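Local coordinates for protein putative RNase YutE (Bacillus subtilis subsp. subtilis str. 168, PDB 1YLM) that is probably an RNase of the HepT family and the toxin of a putative type VII toxin-antitoxin system, at residues A[4-9]-A[132-137]; A[71-76]-A[88-93]. All coordinates share one frame; numbering follows the deposited sequence.

Contact 1: residues A[4-9]-A[132-137]; sequences VDRSKI and YLETEL
The guanidinium of R6 has L133 CB over one face, 3.7 Å above its plane and offset toward the rim. E134 CG sits at the edge, near that plane, 3.9 Å from R6 NH2. L137 CB comes in obliquely, 3.6 Å from R6 NH1. The R6 chain runs extended from CG to NE, with CG anti to the backbone N (chi1 -169°). It slides past L133 and L137 in the opposite direction. No hydrogen bond joins the two segments. The polar end of R6 is gripped elsewhere: NH1 donates to the carbonyls of G138 and S141, just beyond the helix end, and NE forms a salt bridge with E10. Beside the arginine the contact is apolar. V4 CB lies 3.8 Å from L137 CD1, and V4 CG1 lies 4.0 Å from L133 CD2. On the other branch of L133, CD1 meets I9 CG2, also at 4.0 Å. M56 of helix 32-59 touches both I9 and L133. D5 is the N-cap of helix 6-23, and its OD1 accepts from K8 N at 3.3 Å, from above the carboxylate plane. In this all-helical fold, the N-capped start of helix 6-23 and V4 before it pack on the C-terminal end of helix 119-137.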
loop_
_atom_site.group_PDB
_atom_site.type_symbol
_atom_site.label_atom_id
_atom_site.label_comp_id
_atom_site.label_asym_id
_atom_site.label_seq_id
_atom_site.Cartn_x
_atom_site.Cartn_y
_atom_site.Cartn_z
ATOM N N VAL A 4 19.359 -15.209 11.285
ATOM C CA VAL A 4 18.703 -14.683 10.103
ATOM C C VAL A 4 17.283 -15.241 10.050
ATOM O O VAL A 4 17.084 -16.448 10.221
ATOM C CB VAL A 4 19.516 -15.047 8.817
ATOM C CG1 VAL A 4 18.893 -14.432 7.550
ATOM C CG2 VAL A 4 20.979 -14.584 8.956
ATOM N N ASP A 5 16.297 -14.371 9.815
ATOM C CA ASP A 5 14.906 -14.821 9.701
ATOM C C ASP A 5 14.667 -15.470 8.332
ATOM O O ASP A 5 13.982 -14.940 7.449
ATOM C CB ASP A 5 13.915 -13.702 9.999
ATOM C CG ASP A 5 12.493 -14.231 10.265
ATOM O OD1 ASP A 5 12.174 -15.414 9.955
ATOM O OD2 ASP A 5 11.687 -13.441 10.777
ATOM N N ARG A 6 15.269 -16.633 8.161
ATOM C CA ARG A 6 15.359 -17.234 6.850
ATOM C C ARG A 6 13.998 -17.673 6.323
ATOM O O ARG A 6 13.740 -17.571 5.120
ATOM C CB ARG A 6 16.333 -18.425 6.876
ATOM C CG ARG A 6 16.689 -18.933 5.474
ATOM C CD ARG A 6 17.796 -20.013 5.519
ATOM N NE ARG A 6 18.207 -20.374 4.164
ATOM C CZ ARG A 6 19.329 -21.023 3.857
ATOM N NH1 ARG A 6 20.176 -21.409 4.812
ATOM N NH2 ARG A 6 19.603 -21.288 2.587
ATOM N N SER A 7 13.154 -18.178 7.215
ATOM C CA SER A 7 11.753 -18.524 6.874
ATOM C C SER A 7 10.989 -17.325 6.272
ATOM O O SER A 7 10.370 -17.445 5.217
ATOM C CB SER A 7 11.008 -18.992 8.128
ATOM O OG SER A 7 11.567 -20.195 8.593
ATOM N N LYS A 8 11.055 -16.188 6.954
ATOM C CA LYS A 8 10.406 -14.959 6.501
ATOM C C LYS A 8 10.940 -14.547 5.134
ATOM O O LYS A 8 10.158 -14.230 4.229
ATOM C CB LYS A 8 10.625 -13.833 7.521
ATOM C CG LYS A 8 9.897 -12.531 7.183
ATOM C CD LYS A 8 10.036 -11.526 8.312
ATOM C CE LYS A 8 9.293 -10.233 8.003
ATOM N NZ LYS A 8 9.962 -9.410 6.959
ATOM N N ILE A 9 12.265 -14.556 4.973
ATOM C CA ILE A 9 12.893 -14.105 3.731
ATOM C C ILE A 9 12.445 -15.027 2.606
ATOM O O ILE A 9 11.993 -14.574 1.553
ATOM C CB ILE A 9 14.453 -14.069 3.822
ATOM C CG1 ILE A 9 14.918 -13.010 4.836
ATOM C CG2 ILE A 9 15.083 -13.815 2.427
ATOM C CD1 ILE A 9 16.392 -13.126 5.240
ATOM N N TYR A 132 23.410 -15.801 -1.484
ATOM C CA TYR A 132 24.007 -15.246 -0.284
ATOM C C TYR A 132 23.656 -16.080 0.944
ATOM O O TYR A 132 24.537 -16.430 1.725
ATOM C CB TYR A 132 23.575 -13.791 -0.087
ATOM C CG TYR A 132 24.472 -13.018 0.852
ATOM C CD1 TYR A 132 25.569 -12.299 0.369
ATOM C CD2 TYR A 132 24.229 -13.017 2.222
ATOM C CE1 TYR A 132 26.397 -11.581 1.244
ATOM C CE2 TYR A 132 25.040 -12.303 3.103
ATOM C CZ TYR A 132 26.120 -11.595 2.611
ATOM O OH TYR A 132 26.910 -10.916 3.510
ATOM N N LEU A 133 22.376 -16.413 1.094
ATOM C CA LEU A 133 21.906 -17.268 2.184
ATOM C C LEU A 133 22.622 -18.625 2.184
ATOM O O LEU A 133 23.106 -19.090 3.221
ATOM C CB LEU A 133 20.382 -17.464 2.077
ATOM C CG LEU A 133 19.512 -16.241 2.412
ATOM C CD1 LEU A 133 18.039 -16.447 2.071
ATOM C CD2 LEU A 133 19.688 -15.866 3.889
ATOM N N GLU A 134 22.684 -19.248 1.014
ATOM C CA GLU A 134 23.305 -20.566 0.870
ATOM C C GLU A 134 24.797 -20.516 1.181
ATOM O O GLU A 134 25.324 -21.410 1.854
ATOM C CB GLU A 134 23.067 -21.109 -0.534
ATOM C CG GLU A 134 21.610 -21.558 -0.779
ATOM C CD GLU A 134 21.238 -21.593 -2.261
ATOM O OE1 GLU A 134 22.122 -21.340 -3.123
ATOM O OE2 GLU A 134 20.058 -21.876 -2.570
ATOM N N THR A 135 25.466 -19.464 0.706
ATOM C CA THR A 135 26.906 -19.275 0.937
ATOM C C THR A 135 27.226 -19.030 2.407
ATOM O O THR A 135 28.184 -19.601 2.939
ATOM C CB THR A 135 27.486 -18.143 0.041
ATOM O OG1 THR A 135 27.264 -18.491 -1.333
ATOM C CG2 THR A 135 28.977 -17.965 0.269
ATOM N N GLU A 136 26.405 -18.222 3.079
ATOM C CA GLU A 136 26.711 -17.816 4.439
ATOM C C GLU A 136 26.141 -18.739 5.514
ATOM O O GLU A 136 26.733 -18.868 6.584
ATOM C CB GLU A 136 26.278 -16.373 4.687
ATOM C CG GLU A 136 27.002 -15.355 3.825
ATOM C CD GLU A 136 28.510 -15.359 4.067
ATOM O OE1 GLU A 136 28.933 -15.538 5.227
ATOM O OE2 GLU A 136 29.264 -15.197 3.089
ATOM N N LEU A 137 25.006 -19.375 5.237
ATOM C CA LEU A 137 24.313 -20.191 6.237
ATOM C C LEU A 137 24.237 -21.668 5.843
ATOM O O LEU A 137 23.849 -22.519 6.650
ATOM C CB LEU A 137 22.885 -19.657 6.467
ATOM C CG LEU A 137 22.715 -18.159 6.741
ATOM C CD1 LEU A 137 21.247 -17.807 6.799
ATOM C CD2 LEU A 137 23.421 -17.736 8.019
#

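Contact 2: residues A[71-76]-A[88-93]; sequences IMDILV and ELKKLI
K90 NZ bridges to D73 and is the polar link between the two helices. K90 NZ donates to D73 OD1 at 2.8 Å, using the syn lone pair of that oxygen. A weak second bond runs from K90 NZ to D73 OD2 at 3.3 Å. Both carboxylate oxygens therefore share one ammonium group, and the two side chains cross at about a right angle. The bend of the lysine at chi3 (98°) turns CE toward the aspartate, and K90 CE lies 3.4 Å from D73 OD1. The segments belong to an antiparallel helical hairpin of the HepT-like fold; the axes of 71-76 and 88-93 approach to 10.2 Å, with their N-to-C directions 167° apart. Next to the salt bridge, the selenomethionine M72 points toward helix 83-93. M72 CB meets K90 CG at 3.7 Å, so the lysine stem is apolar packing while its tip is charged. M72 CG is tight against I93 CD1, at 3.5 Å. The M72 chain bends at chi3 (-36°), which puts M72 CE 4.0 Å from L89 CD1. I49 of helix 32-59 also touches M72, and F125 of helix 119-137 touches L89. E88 OE1 is hydrogen-bonded outside the hairpin, to H118 ND1.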
loop_
_atom_site.group_PDB
_atom_site.type_symbol
_atom_site.label_atom_id
_atom_site.label_comp_id
_atom_site.label_asym_id
_atom_site.label_seq_id
_atom_site.Cartn_x
_atom_site.Cartn_y
_atom_site.Cartn_z
ATOM N N ILE A 71 18.788 1.061 2.040
ATOM C CA ILE A 71 18.856 -0.407 2.010
ATOM C C ILE A 71 19.667 -0.982 0.845
ATOM O O ILE A 71 20.538 -1.843 1.052
ATOM C CB ILE A 71 17.427 -1.022 2.087
ATOM C CG1 ILE A 71 16.824 -0.718 3.459
ATOM C CG2 ILE A 71 17.456 -2.526 1.836
ATOM C CD1 ILE A 71 15.337 -0.967 3.591
HETATM N N MSE A 72 19.411 -0.501 -0.375
HETATM C CA MSE A 72 20.047 -1.091 -1.562
HETATM C C MSE A 72 21.535 -0.833 -1.584
HETATM O O MSE A 72 22.317 -1.703 -1.952
HETATM C CB MSE A 72 19.424 -0.571 -2.864
HETATM C CG MSE A 72 17.979 -0.989 -3.070
HETATM SE SE MSE A 72 17.658 -2.951 -3.040
HETATM C CE MSE A 72 19.313 -3.515 -3.907
ATOM N N ASP A 73 21.909 0.378 -1.192
ATOM C CA ASP A 73 23.303 0.777 -1.109
ATOM C C ASP A 73 24.086 -0.139 -0.170
ATOM O O ASP A 73 25.212 -0.514 -0.458
ATOM C CB ASP A 73 23.399 2.239 -0.661
ATOM C CG ASP A 73 22.946 3.217 -1.754
ATOM O OD1 ASP A 73 22.981 2.837 -2.949
ATOM O OD2 ASP A 73 22.546 4.352 -1.403
ATOM N N ILE A 74 23.464 -0.528 0.930
ATOM C CA ILE A 74 24.109 -1.439 1.888
ATOM C C ILE A 74 24.263 -2.852 1.296
ATOM O O ILE A 74 25.341 -3.460 1.382
ATOM C CB ILE A 74 23.370 -1.432 3.251
ATOM C CG1 ILE A 74 23.540 -0.061 3.941
ATOM C CG2 ILE A 74 23.883 -2.591 4.142
ATOM C CD1 ILE A 74 22.392 0.298 4.878
ATOM N N LEU A 75 23.215 -3.342 0.631
ATOM C CA LEU A 75 23.283 -4.635 -0.072
ATOM C C LEU A 75 24.349 -4.643 -1.169
ATOM O O LEU A 75 25.007 -5.662 -1.404
ATOM C CB LEU A 75 21.908 -5.007 -0.654
ATOM C CG LEU A 75 20.813 -5.243 0.395
ATOM C CD1 LEU A 75 19.459 -5.587 -0.263
ATOM C CD2 LEU A 75 21.207 -6.346 1.380
ATOM N N VAL A 76 24.532 -3.499 -1.826
ATOM C CA VAL A 76 25.603 -3.348 -2.806
ATOM C C VAL A 76 26.986 -3.413 -2.117
ATOM O O VAL A 76 27.849 -4.184 -2.541
ATOM C CB VAL A 76 25.429 -2.045 -3.639
ATOM C CG1 VAL A 76 26.672 -1.739 -4.458
ATOM C CG2 VAL A 76 24.205 -2.174 -4.557
ATOM N N GLU A 88 19.390 0.046 -10.428
ATOM C CA GLU A 88 18.137 -0.286 -11.116
ATOM C C GLU A 88 16.992 -0.483 -10.130
ATOM O O GLU A 88 15.914 0.087 -10.296
ATOM C CB GLU A 88 18.306 -1.536 -11.964
ATOM C CG GLU A 88 19.055 -1.288 -13.273
ATOM C CD GLU A 88 18.818 -2.380 -14.278
ATOM O OE1 GLU A 88 17.660 -2.541 -14.721
ATOM O OE2 GLU A 88 19.784 -3.079 -14.640
ATOM N N LEU A 89 17.233 -1.282 -9.091
ATOM C CA LEU A 89 16.198 -1.529 -8.082
ATOM C C LEU A 89 15.823 -0.245 -7.344
ATOM O O LEU A 89 14.652 -0.020 -7.052
ATOM C CB LEU A 89 16.602 -2.660 -7.129
ATOM C CG LEU A 89 16.759 -4.038 -7.815
ATOM C CD1 LEU A 89 17.169 -5.123 -6.825
ATOM C CD2 LEU A 89 15.537 -4.493 -8.586
ATOM N N LYS A 90 16.800 0.623 -7.099
ATOM C CA LYS A 90 16.523 1.924 -6.493
ATOM C C LYS A 90 15.510 2.749 -7.307
ATOM O O LYS A 90 14.692 3.469 -6.735
ATOM C CB LYS A 90 17.806 2.733 -6.313
ATOM C CG LYS A 90 18.684 2.310 -5.121
ATOM C CD LYS A 90 20.095 2.909 -5.261
ATOM C CE LYS A 90 20.241 4.158 -4.450
ATOM N NZ LYS A 90 21.632 4.701 -4.577
ATOM N N LYS A 91 15.581 2.656 -8.631
ATOM C CA LYS A 91 14.684 3.439 -9.499
ATOM C C LYS A 91 13.225 3.002 -9.345
ATOM O O LYS A 91 12.321 3.847 -9.378
ATOM C CB LYS A 91 15.128 3.360 -10.966
ATOM C CG LYS A 91 16.480 4.041 -11.229
ATOM C CD LYS A 91 16.977 3.777 -12.658
ATOM C CE LYS A 91 18.348 4.476 -12.908
ATOM N NZ LYS A 91 18.362 5.881 -12.451
ATOM N N LEU A 92 13.001 1.698 -9.147
ATOM C CA LEU A 92 11.653 1.201 -8.843
ATOM C C LEU A 92 11.224 1.623 -7.450
ATOM O O LEU A 92 10.091 2.074 -7.245
ATOM C CB LEU A 92 11.551 -0.330 -8.955
ATOM C CG LEU A 92 10.174 -0.906 -8.546
ATOM C CD1 LEU A 92 9.011 -0.388 -9.426
ATOM C CD2 LEU A 92 10.213 -2.430 -8.572
ATOM N N ILE A 93 12.128 1.457 -6.481
ATOM C CA ILE A 93 11.843 1.816 -5.096
ATOM C C ILE A 93 11.418 3.286 -4.948
ATOM O O ILE A 93 10.579 3.629 -4.106
ATOM C CB ILE A 93 13.071 1.479 -4.192
ATOM C CG1 ILE A 93 13.213 -0.053 -4.072
ATOM C CG2 ILE A 93 12.973 2.178 -2.823
ATOM C CD1 ILE A 93 14.590 -0.544 -3.595
#

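Overall arrangement
Residues 4-9 begin helix 6-23, and the chain then passes through helix 32-59 to helix 71-77. There 71-76 meets 88-93 on helix 83-93, and contact 2 closes a short loop with 11 residues between its segments. R96, the active-site residue by similarity, begins helix 96-100, with its side chain about 5 Å from that of I93. Helices 108-117 and 119-137 follow, and contact 1 closes the long loop at 132-137. Contact 2 is nested inside it. The centres lie about 19 Å apart; the nearest atoms are about 7 Å apart, so the two contacts do not touch. Contact 1 ties together the two ends of the chain. Contact 2 joins helices 71-77 and 83-93. Helix 32-59 touches both.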